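Local atomic coordinates of Lmo2446 protein (Listeria monocytogenes serovar 1/2a, PDB entry 5I0D), a protein that belongs to glycoside hydrolase family 31, joining a TIM-barrel domain to several beta domains, one of them a family 6 carbohydrate-binding module that holds calcium and alpha-D-glucopyranose units. Residues Pro940-Phe945 against Gly959-Gly964; Glu992-Ala997 against Asn1055-Val1060; Val976-Asp981 against Asn1040-Asp1045. All coordinates share one frame; numbering follows the deposited sequence.

Contact 1 (Pro940-Phe945 against Gly959-Gly964). With CA (calcium ion), chain S; GLC (alpha-D-glucopyranose), chain C.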
loop_
_atom_site.group_PDB
_atom_site.type_symbol
_atom_site.label_atom_id
_atom_site.label_comp_id
_atom_site.label_asym_id
_atom_site.label_seq_id
_atom_site.Cartn_x
_atom_site.Cartn_y
_atom_site.Cartn_z
ATOM N N PRO A 940 -15.579 31.785 9.110
ATOM C CA PRO A 940 -16.341 32.359 8.025
ATOM C C PRO A 940 -16.312 31.524 6.761
ATOM O O PRO A 940 -15.343 30.803 6.503
ATOM C CB PRO A 940 -15.648 33.701 7.767
ATOM C CG PRO A 940 -14.843 33.976 8.977
ATOM C CD PRO A 940 -14.442 32.642 9.486
ATOM N N TYR A 941 -17.390 31.653 5.999
ATOM C CA TYR A 941 -17.461 31.199 4.637
ATOM C C TYR A 941 -17.051 32.378 3.757
ATOM O O TYR A 941 -17.805 33.340 3.606
ATOM C CB TYR A 941 -18.891 30.762 4.311
ATOM C CG TYR A 941 -19.262 29.465 4.973
ATOM C CD1 TYR A 941 -19.756 29.430 6.281
ATOM C CD2 TYR A 941 -19.119 28.261 4.287
ATOM C CE1 TYR A 941 -20.079 28.222 6.896
ATOM C CE2 TYR A 941 -19.450 27.060 4.876
ATOM C CZ TYR A 941 -19.908 27.037 6.174
ATOM O OH TYR A 941 -20.260 25.815 6.684
ATOM N N GLU A 942 -15.834 32.317 3.218
ATOM C CA GLU A 942 -15.313 33.437 2.418
ATOM C C GLU A 942 -16.058 33.573 1.088
ATOM O O GLU A 942 -16.216 32.603 0.358
ATOM C CB GLU A 942 -13.820 33.273 2.158
ATOM C CG GLU A 942 -12.950 33.265 3.406
ATOM C CD GLU A 942 -13.084 34.528 4.237
ATOM O OE1 GLU A 942 -13.454 35.565 3.663
ATOM O OE2 GLU A 942 -12.813 34.489 5.460
ATOM N N ALA A 943 -16.522 34.789 0.778
ATOM C CA ALA A 943 -17.218 35.041 -0.482
ATOM C C ALA A 943 -16.349 34.691 -1.683
ATOM O O ALA A 943 -16.824 34.153 -2.693
ATOM C CB ALA A 943 -17.631 36.515 -0.566
ATOM N N GLU A 944 -15.071 35.010 -1.553
ATOM C CA GLU A 944 -14.060 34.712 -2.558
ATOM C C GLU A 944 -13.904 33.197 -2.856
ATOM O O GLU A 944 -13.436 32.832 -3.925
ATOM C CB GLU A 944 -12.709 35.393 -2.200
ATOM C CG GLU A 944 -12.037 35.057 -0.839
ATOM C CD GLU A 944 -12.377 35.967 0.390
ATOM O OE1 GLU A 944 -13.509 36.447 0.399
ATOM O OE2 GLU A 944 -11.451 36.006 1.236
ATOM N N PHE A 945 -14.295 32.328 -1.922
ATOM C CA PHE A 945 -14.294 30.870 -2.154
ATOM C C PHE A 945 -15.663 30.310 -2.569
ATOM O O PHE A 945 -15.821 29.087 -2.718
ATOM C CB PHE A 945 -13.834 30.122 -0.900
ATOM C CG PHE A 945 -12.462 30.501 -0.395
ATOM C CD1 PHE A 945 -11.467 31.006 -1.232
ATOM C CD2 PHE A 945 -12.163 30.333 0.949
ATOM C CE1 PHE A 945 -10.216 31.349 -0.714
ATOM C CE2 PHE A 945 -10.910 30.650 1.464
ATOM C CZ PHE A 945 -9.941 31.151 0.638
ATOM N N GLY A 959 -8.437 44.725 5.578
ATOM C CA GLY A 959 -9.309 44.357 6.699
ATOM C C GLY A 959 -10.272 43.212 6.435
ATOM O O GLY A 959 -10.985 42.797 7.344
ATOM N N TYR A 960 -10.310 42.723 5.199
ATOM C CA TYR A 960 -11.040 41.498 4.842
ATOM C C TYR A 960 -10.455 40.267 5.541
ATOM O O TYR A 960 -9.276 40.240 5.923
ATOM C CB TYR A 960 -11.036 41.251 3.316
ATOM C CG TYR A 960 -9.646 41.226 2.714
ATOM C CD1 TYR A 960 -8.858 40.095 2.795
ATOM C CD2 TYR A 960 -9.100 42.364 2.115
ATOM C CE1 TYR A 960 -7.578 40.068 2.278
ATOM C CE2 TYR A 960 -7.807 42.364 1.591
ATOM C CZ TYR A 960 -7.050 41.203 1.672
ATOM O OH TYR A 960 -5.777 41.141 1.182
ATOM N N THR A 961 -11.289 39.255 5.705
ATOM C CA THR A 961 -10.800 37.922 6.054
ATOM C C THR A 961 -10.588 37.134 4.758
ATOM O O THR A 961 -11.096 37.498 3.673
ATOM C CB THR A 961 -11.753 37.176 7.005
ATOM O OG1 THR A 961 -13.000 36.967 6.354
ATOM C CG2 THR A 961 -11.988 37.974 8.291
ATOM N N GLY A 962 -9.831 36.045 4.893
ATOM C CA GLY A 962 -9.471 35.221 3.760
ATOM C C GLY A 962 -8.459 35.962 2.922
ATOM O O GLY A 962 -7.654 36.725 3.449
ATOM N N THR A 963 -8.521 35.746 1.611
ATOM C CA THR A 963 -7.571 36.325 0.653
ATOM C C THR A 963 -8.102 37.590 -0.024
ATOM O O THR A 963 -7.383 38.231 -0.775
ATOM C CB THR A 963 -7.235 35.319 -0.468
ATOM O OG1 THR A 963 -8.433 34.982 -1.185
ATOM C CG2 THR A 963 -6.585 34.059 0.116
ATOM N N GLY A 964 -9.355 37.940 0.236
ATOM C CA GLY A 964 -9.942 39.136 -0.361
ATOM C C GLY A 964 -11.439 39.205 -0.189
ATOM O O GLY A 964 -11.956 38.851 0.866
HETATM CA CA CA S . -12.995 37.361 2.287
HETATM C C1 GLC C . -10.271 32.107 -5.060
HETATM C C2 GLC C . -9.492 33.203 -4.325
HETATM C C3 GLC C . -7.998 32.923 -4.338
HETATM C C4 GLC C . -7.699 31.503 -3.861
HETATM C C5 GLC C . -8.544 30.486 -4.610
HETATM C C6 GLC C . -8.362 29.098 -4.040
HETATM O O1 GLC C . -10.007 32.123 -6.467
HETATM O O2 GLC C . -9.740 34.481 -4.921
HETATM O O3 GLC C . -7.338 33.849 -3.466
HETATM O O4 GLC C . -6.313 31.213 -4.050
HETATM O O5 GLC C . -9.938 30.821 -4.518
HETATM O O6 GLC C . -9.094 28.222 -4.890
#
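The calcium site of the family 6 carbohydrate-binding module is built where Glu942 and Glu944 face the loop that carries Thr961 and Gly964. Glu944 grips the metal with both carboxylate oxygens, OE1 at 2.2 Å and OE2 at 2.3 Å from the calcium ion. Its CG sits between the backbone N and the carbonyl carbon (chi1 58°), and a bend at chi2 (-92°) turns both oxygens onto the calcium. Glu942 gives the calcium a single oxygen, OE1. Its other oxygen, OE2, takes a short 2.6 Å hydrogen bond from Thr961 OG1 on the syn lone pair; with OE1 on the metal and Asn916 ND2 also donating to OE2, the carboxylate is held at both oxygens. From the loop come two carbonyl oxygens, Thr961 O and Gly964 O. Five ligand atoms thus lie in these two segments, and Asp1057 supplies two more to complete a sevenfold shell. Such a calcium site is a recurrent feature of the beta-sandwich carbohydrate-binding modules. The buried negative charge of the two glutamates is probably balanced largely by the metal. Gly964 N also donates to Glu944 OE2 over 3.0 Å, arriving from well above the carboxylate plane. Gly962 runs close against both carboxylates, its CA 3.3 Å from Glu944 OE2, where the loop turns at a positive phi that favours glycine. Beyond the metal, Thr963 OG1 and O3 of an alpha-D-glucopyranose share a 2.8 Å hydrogen bond, while the edge of the Phe945 ring meets the sugar's O5, CD1 lying 3.6 Å from it.

Contact 2 (Glu992-Ala997 against Asn1055-Val1060). With CA (calcium ion), chain S; GLC (alpha-D-glucopyranose), chain D.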
loop_
_atom_site.group_PDB
_atom_site.type_symbol
_atom_site.label_atom_id
_atom_site.label_comp_id
_atom_site.label_asym_id
_atom_site.label_seq_id
_atom_site.Cartn_x
_atom_site.Cartn_y
_atom_site.Cartn_z
ATOM N N GLU A 992 -24.282 36.431 9.647
ATOM C CA GLU A 992 -23.566 37.701 9.560
ATOM C C GLU A 992 -23.091 37.883 8.129
ATOM O O GLU A 992 -22.489 36.967 7.574
ATOM C CB GLU A 992 -22.340 37.694 10.460
ATOM C CG GLU A 992 -22.644 37.701 11.938
ATOM C CD GLU A 992 -21.396 37.896 12.791
ATOM O OE1 GLU A 992 -20.266 37.733 12.281
ATOM O OE2 GLU A 992 -21.551 38.195 13.991
ATOM N N VAL A 993 -23.358 39.036 7.535
ATOM C CA VAL A 993 -22.886 39.358 6.189
ATOM C C VAL A 993 -21.920 40.514 6.341
ATOM O O VAL A 993 -22.330 41.581 6.787
ATOM C CB VAL A 993 -24.059 39.762 5.257
ATOM C CG1 VAL A 993 -23.550 40.192 3.888
ATOM C CG2 VAL A 993 -25.048 38.611 5.134
ATOM N N ARG A 994 -20.641 40.298 6.025
ATOM C CA ARG A 994 -19.629 41.335 6.184
ATOM C C ARG A 994 -19.300 41.904 4.817
ATOM O O ARG A 994 -19.017 41.164 3.880
ATOM C CB ARG A 994 -18.378 40.810 6.891
ATOM C CG ARG A 994 -17.342 41.891 7.189
ATOM C CD ARG A 994 -16.360 41.429 8.267
ATOM N NE ARG A 994 -15.510 42.497 8.795
ATOM C CZ ARG A 994 -14.243 42.726 8.456
ATOM N NH1 ARG A 994 -13.615 41.960 7.570
ATOM N NH2 ARG A 994 -13.575 43.713 9.036
ATOM N N TYR A 995 -19.365 43.233 4.722
ATOM C CA TYR A 995 -19.326 43.934 3.450
ATOM C C TYR A 995 -18.816 45.363 3.666
ATOM O O TYR A 995 -18.730 45.850 4.796
ATOM C CB TYR A 995 -20.754 44.007 2.849
ATOM C CG TYR A 995 -21.605 44.979 3.606
ATOM C CD1 TYR A 995 -22.177 44.639 4.837
ATOM C CD2 TYR A 995 -21.766 46.291 3.149
ATOM C CE1 TYR A 995 -22.899 45.568 5.574
ATOM C CE2 TYR A 995 -22.492 47.219 3.873
ATOM C CZ TYR A 995 -23.057 46.857 5.082
ATOM O OH TYR A 995 -23.768 47.796 5.800
ATOM N N SER A 996 -18.527 46.028 2.563
ATOM C CA SER A 996 -18.277 47.458 2.545
ATOM C C SER A 996 -19.159 48.061 1.450
ATOM O O SER A 996 -19.431 47.406 0.441
ATOM C CB SER A 996 -16.814 47.742 2.260
ATOM O OG SER A 996 -16.540 49.120 2.422
ATOM N N ALA A 997 -19.648 49.277 1.699
ATOM C CA ALA A 997 -20.534 50.010 0.783
ATOM C C ALA A 997 -20.241 51.499 0.932
ATOM O O ALA A 997 -21.007 52.264 1.545
ATOM C CB ALA A 997 -21.987 49.714 1.090
ATOM N N ASN A 1055 -18.534 45.608 -1.633
ATOM C CA ASN A 1055 -17.499 44.592 -1.582
ATOM C C ASN A 1055 -17.942 43.597 -0.544
ATOM O O ASN A 1055 -18.277 43.998 0.566
ATOM C CB ASN A 1055 -16.167 45.225 -1.221
ATOM C CG ASN A 1055 -15.630 46.091 -2.342
ATOM O OD1 ASN A 1055 -16.042 45.956 -3.497
ATOM N ND2 ASN A 1055 -14.713 46.990 -2.009
ATOM N N PHE A 1056 -17.944 42.312 -0.896
ATOM C CA PHE A 1056 -18.564 41.248 -0.076
ATOM C C PHE A 1056 -17.437 40.364 0.460
ATOM O O PHE A 1056 -16.771 39.678 -0.298
ATOM C CB PHE A 1056 -19.538 40.483 -0.974
ATOM C CG PHE A 1056 -20.348 39.386 -0.301
ATOM C CD1 PHE A 1056 -20.421 39.219 1.090
ATOM C CD2 PHE A 1056 -21.115 38.541 -1.097
ATOM C CE1 PHE A 1056 -21.192 38.193 1.639
ATOM C CE2 PHE A 1056 -21.906 37.537 -0.547
ATOM C CZ PHE A 1056 -21.939 37.359 0.823
ATOM N N ASP A 1057 -17.229 40.400 1.769
ATOM C CA ASP A 1057 -16.064 39.760 2.367
ATOM C C ASP A 1057 -16.266 38.279 2.695
ATOM O O ASP A 1057 -15.397 37.427 2.350
ATOM C CB ASP A 1057 -15.637 40.515 3.630
ATOM C CG ASP A 1057 -14.412 39.914 4.274
ATOM O OD1 ASP A 1057 -13.684 39.170 3.574
ATOM O OD2 ASP A 1057 -14.204 40.169 5.477
ATOM N N HIS A 1058 -17.372 38.025 3.417
ATOM C CA HIS A 1058 -17.712 36.700 3.951
ATOM C C HIS A 1058 -19.104 36.653 4.555
ATOM O O HIS A 1058 -19.725 37.700 4.792
ATOM C CB HIS A 1058 -16.669 36.207 5.001
ATOM C CG HIS A 1058 -16.679 36.931 6.325
ATOM N ND1 HIS A 1058 -15.525 37.394 6.913
ATOM C CD2 HIS A 1058 -17.673 37.198 7.211
ATOM C CE1 HIS A 1058 -15.805 37.951 8.075
ATOM N NE2 HIS A 1058 -17.103 37.849 8.282
ATOM N N VAL A 1059 -19.554 35.431 4.847
ATOM C CA VAL A 1059 -20.652 35.217 5.786
ATOM C C VAL A 1059 -20.198 34.358 6.946
ATOM O O VAL A 1059 -19.309 33.518 6.792
ATOM C CB VAL A 1059 -21.930 34.626 5.129
ATOM C CG1 VAL A 1059 -22.403 35.512 3.994
ATOM C CG2 VAL A 1059 -21.747 33.216 4.621
ATOM N N VAL A 1060 -20.837 34.554 8.090
ATOM C CA VAL A 1060 -20.612 33.758 9.285
ATOM C C VAL A 1060 -21.985 33.291 9.738
ATOM O O VAL A 1060 -22.946 34.076 9.730
ATOM C CB VAL A 1060 -19.934 34.587 10.398
ATOM C CG1 VAL A 1060 -19.977 33.879 11.745
ATOM C CG2 VAL A 1060 -18.503 34.922 10.018
HETATM CA CA CA S . -12.995 37.361 2.287
HETATM C C1 GLC D . -14.745 51.561 -5.736
HETATM C C2 GLC D . -14.068 50.685 -4.690
HETATM C C3 GLC D . -14.146 49.212 -5.074
HETATM C C4 GLC D . -15.599 48.812 -5.306
HETATM C C5 GLC D . -16.239 49.772 -6.305
HETATM C C6 GLC D . -17.715 49.501 -6.522
HETATM O O2 GLC D . -12.701 51.068 -4.497
HETATM O O3 GLC D . -13.555 48.445 -4.027
HETATM O O4 GLC D . -15.653 47.473 -5.810
HETATM O O5 GLC D . -16.101 51.131 -5.866
HETATM O O6 GLC D . -18.122 50.328 -7.616
HETATM O O HOH W 1 -18.806 38.951 10.132
#
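Arg994 meets two side chains of the opposite strand, lying alongside Asp1057 and crossing His1058 obliquely. Its chain is extended from CG to NE and runs over the imidazole, with CB over one face, displaced toward the rim, 3.8 Å from the centroid of His1058 in a CH-pi contact. The guanidinium plane is 24° from that of the ring. Arg994 NH1 reaches Asp1057 OD2 in a 2.8 Å salt bridge, the oxygen lying at the guanidinium edge and the two planar groups turned 58° apart; NH1 also bonds Gly959 O. With CG anti to its backbone N (chi1 -179°), the aspartate leaves OD1 to bind calcium, which Asp1057 O also binds. Asp1057 and His1058 can both face Arg994 because a classic beta bulge shifts the antiparallel register by one here; Glu992 with Val1060, Arg994 with His1058 and Ser996 with Asn1055 are the hydrogen-bonded pairs. A water bridges His1058 NE2 and Glu992 OE1; His1058 ND1 pairs with Thr961 OG1, and Glu992 OE2 with Lys1062. On the other face, Val993 CG1 rests 3.8 Å from Phe1056 CE1. At the far end, Asn1055 ND2 donates to O3 of an alpha-D-glucopyranose over 2.7 Å and OD1 accepts from its O4 over 2.8 Å. Strand 987-996 is flanked on its other side by strand 1027-1035, while strand 1054-1062 borders both 941-942 and 965-968.

Contact 3 (Val976-Asp981 against Asn1040-Asp1045); sequences VEFDID and NQVVFD
Val976 pairs with Phe1044 through two backbone hydrogen bonds, opening a regular antiparallel ladder that Phe978 with Val1042 and Ile980 with Asn1040 continue. Next, Glu977 turns to the other face. Its extended chain, with CG turned away from the backbone N (chi1 179°), passes Val1043 CG2 at 3.9 Å from CG and brings OE2 within 3.3 Å of Gln1041 NE2, a long hydrogen bond with carboxylate and amide planes 54° apart. Phe978 points back inward, and its CE1 comes 3.6 Å from Phe1044 CD1. The two rings are steeply inclined, with planes at 73° and centroids 5.7 Å apart. Ile980 follows on the same face, sending CD1 to within 3.9 Å of Val1042 CG2. Its carbonyl oxygen is doubly held by one residue: Asn1040 N at 2.7 Å and Asn1040 ND2 at 3.3 Å approach Ile980 O from opposite faces of its carbonyl plane. Asn1040 OD1 accepts from Asn1009 ND2 and Gln1036 N. The face bearing Phe978, Ile980, Val1042 and Phe1044 packs against Val1059 and Met991 of the other sheet, as in the two-layered jelly-roll beta-sandwich characteristic of family 6 carbohydrate-binding modules.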
loop_
_atom_site.group_PDB
_atom_site.type_symbol
_atom_site.label_atom_id
_atom_site.label_comp_id
_atom_site.label_asym_id
_atom_site.label_seq_id
_atom_site.Cartn_x
_atom_site.Cartn_y
_atom_site.Cartn_z
ATOM N N VAL A 976 -23.389 34.958 -5.995
ATOM C CA VAL A 976 -22.396 34.310 -5.149
ATOM C C VAL A 976 -23.153 33.262 -4.368
ATOM O O VAL A 976 -24.033 33.616 -3.590
ATOM C CB VAL A 976 -21.724 35.304 -4.168
ATOM C CG1 VAL A 976 -20.685 34.591 -3.333
ATOM C CG2 VAL A 976 -21.084 36.451 -4.944
ATOM N N GLU A 977 -22.805 31.995 -4.587
ATOM C CA GLU A 977 -23.478 30.872 -3.947
ATOM C C GLU A 977 -22.577 30.236 -2.928
ATOM O O GLU A 977 -21.409 29.980 -3.217
ATOM C CB GLU A 977 -23.870 29.824 -4.983
ATOM C CG GLU A 977 -24.562 28.608 -4.370
ATOM C CD GLU A 977 -24.805 27.480 -5.353
ATOM O OE1 GLU A 977 -24.116 27.402 -6.412
ATOM O OE2 GLU A 977 -25.676 26.637 -5.042
ATOM N N PHE A 978 -23.136 29.948 -1.756
ATOM C CA PHE A 978 -22.429 29.266 -0.694
ATOM C C PHE A 978 -23.116 27.931 -0.409
ATOM O O PHE A 978 -24.341 27.852 -0.429
ATOM C CB PHE A 978 -22.459 30.074 0.600
ATOM C CG PHE A 978 -21.835 31.446 0.521
ATOM C CD1 PHE A 978 -22.574 32.535 0.105
ATOM C CD2 PHE A 978 -20.517 31.660 0.954
ATOM C CE1 PHE A 978 -22.028 33.815 0.071
ATOM C CE2 PHE A 978 -19.961 32.939 0.921
ATOM C CZ PHE A 978 -20.722 34.016 0.474
ATOM N N ASP A 979 -22.313 26.904 -0.154
ATOM C CA ASP A 979 -22.781 25.647 0.406
ATOM C C ASP A 979 -22.423 25.691 1.887
ATOM O O ASP A 979 -21.245 25.671 2.244
ATOM C CB ASP A 979 -22.096 24.464 -0.263
ATOM C CG ASP A 979 -22.737 24.065 -1.582
ATOM O OD1 ASP A 979 -23.473 24.875 -2.192
ATOM O OD2 ASP A 979 -22.504 22.892 -2.008
ATOM N N ILE A 980 -23.428 25.791 2.751
ATOM C CA ILE A 980 -23.202 26.078 4.160
ATOM C C ILE A 980 -23.784 24.985 5.032
ATOM O O ILE A 980 -24.926 24.592 4.863
ATOM C CB ILE A 980 -23.809 27.449 4.507
ATOM C CG1 ILE A 980 -22.966 28.536 3.845
ATOM C CG2 ILE A 980 -23.885 27.685 6.002
ATOM C CD1 ILE A 980 -23.416 29.939 4.128
ATOM N N ASP A 981 -22.983 24.513 5.985
ATOM C CA ASP A 981 -23.447 23.526 6.946
ATOM C C ASP A 981 -24.143 24.174 8.125
ATOM O O ASP A 981 -23.712 25.217 8.634
ATOM C CB ASP A 981 -22.290 22.669 7.437
ATOM C CG ASP A 981 -21.853 21.662 6.399
ATOM O OD1 ASP A 981 -22.734 21.082 5.705
ATOM O OD2 ASP A 981 -20.617 21.453 6.268
ATOM N N ASN A 1040 -26.653 23.431 3.164
ATOM C CA ASN A 1040 -27.710 24.377 2.800
ATOM C C ASN A 1040 -27.226 25.225 1.643
ATOM O O ASN A 1040 -26.078 25.642 1.627
ATOM C CB ASN A 1040 -28.089 25.261 3.985
ATOM C CG ASN A 1040 -28.741 24.482 5.121
ATOM O OD1 ASN A 1040 -29.974 24.456 5.249
ATOM N ND2 ASN A 1040 -27.919 23.850 5.965
ATOM N N GLN A 1041 -28.082 25.426 0.654
ATOM C CA GLN A 1041 -27.770 26.274 -0.488
ATOM C C GLN A 1041 -28.142 27.719 -0.144
ATOM O O GLN A 1041 -29.310 28.033 0.104
ATOM C CB GLN A 1041 -28.530 25.791 -1.707
ATOM C CG GLN A 1041 -28.359 26.642 -2.942
ATOM C CD GLN A 1041 -29.321 26.239 -4.040
ATOM O OE1 GLN A 1041 -30.538 26.490 -3.960
ATOM N NE2 GLN A 1041 -28.790 25.596 -5.063
ATOM N N VAL A 1042 -27.135 28.586 -0.094
ATOM C CA VAL A 1042 -27.326 29.992 0.239
ATOM C C VAL A 1042 -26.832 30.796 -0.962
ATOM O O VAL A 1042 -25.631 30.798 -1.263
ATOM C CB VAL A 1042 -26.563 30.364 1.534
ATOM C CG1 VAL A 1042 -26.669 31.844 1.820
ATOM C CG2 VAL A 1042 -27.077 29.546 2.714
ATOM N N VAL A 1043 -27.759 31.432 -1.681
ATOM C CA VAL A 1043 -27.452 32.133 -2.926
ATOM C C VAL A 1043 -27.722 33.628 -2.749
ATOM O O VAL A 1043 -28.839 34.015 -2.448
ATOM C CB VAL A 1043 -28.319 31.635 -4.109
ATOM C CG1 VAL A 1043 -27.961 32.383 -5.394
ATOM C CG2 VAL A 1043 -28.165 30.144 -4.307
ATOM N N PHE A 1044 -26.689 34.445 -2.940
ATOM C CA PHE A 1044 -26.814 35.884 -2.989
ATOM C C PHE A 1044 -26.850 36.296 -4.441
ATOM O O PHE A 1044 -26.033 35.835 -5.221
ATOM C CB PHE A 1044 -25.611 36.567 -2.353
ATOM C CG PHE A 1044 -25.598 36.515 -0.847
ATOM C CD1 PHE A 1044 -25.239 35.347 -0.185
ATOM C CD2 PHE A 1044 -25.866 37.649 -0.091
ATOM C CE1 PHE A 1044 -25.195 35.295 1.201
ATOM C CE2 PHE A 1044 -25.828 37.605 1.296
ATOM C CZ PHE A 1044 -25.491 36.423 1.942
ATOM N N ASP A 1045 -27.786 37.157 -4.818
ATOM C CA ASP A 1045 -27.679 37.774 -6.123
ATOM C C ASP A 1045 -28.156 39.216 -6.146
ATOM O O ASP A 1045 -28.624 39.764 -5.138
ATOM C CB ASP A 1045 -28.333 36.907 -7.203
ATOM C CG ASP A 1045 -29.808 36.792 -7.048
ATOM O OD1 ASP A 1045 -30.385 37.483 -6.198
ATOM O OD2 ASP A 1045 -30.413 35.995 -7.792
#

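In the fold
All three contacts lie in the family 6 carbohydrate-binding module. Contacts 1 and 2 have centres about 9 Å apart, share the calcium ion and meet in one sheet, where strands 941-942 and 1054-1062 are neighbours. Each also reaches a different bound alpha-D-glucopyranose. Contact 3 belongs to the facing sheet, its centre about 13 Å from that of contact 2 and about 14 Å from that of contact 1; Phe1056 CZ meets Phe978 CZ at 3.6 Å across the sandwich interior, and Val1059 CG2 lies 3.7 Å from Ile980 CD1. Tyr941 OH links contact 1 to Asp981 N at 3.1 Å.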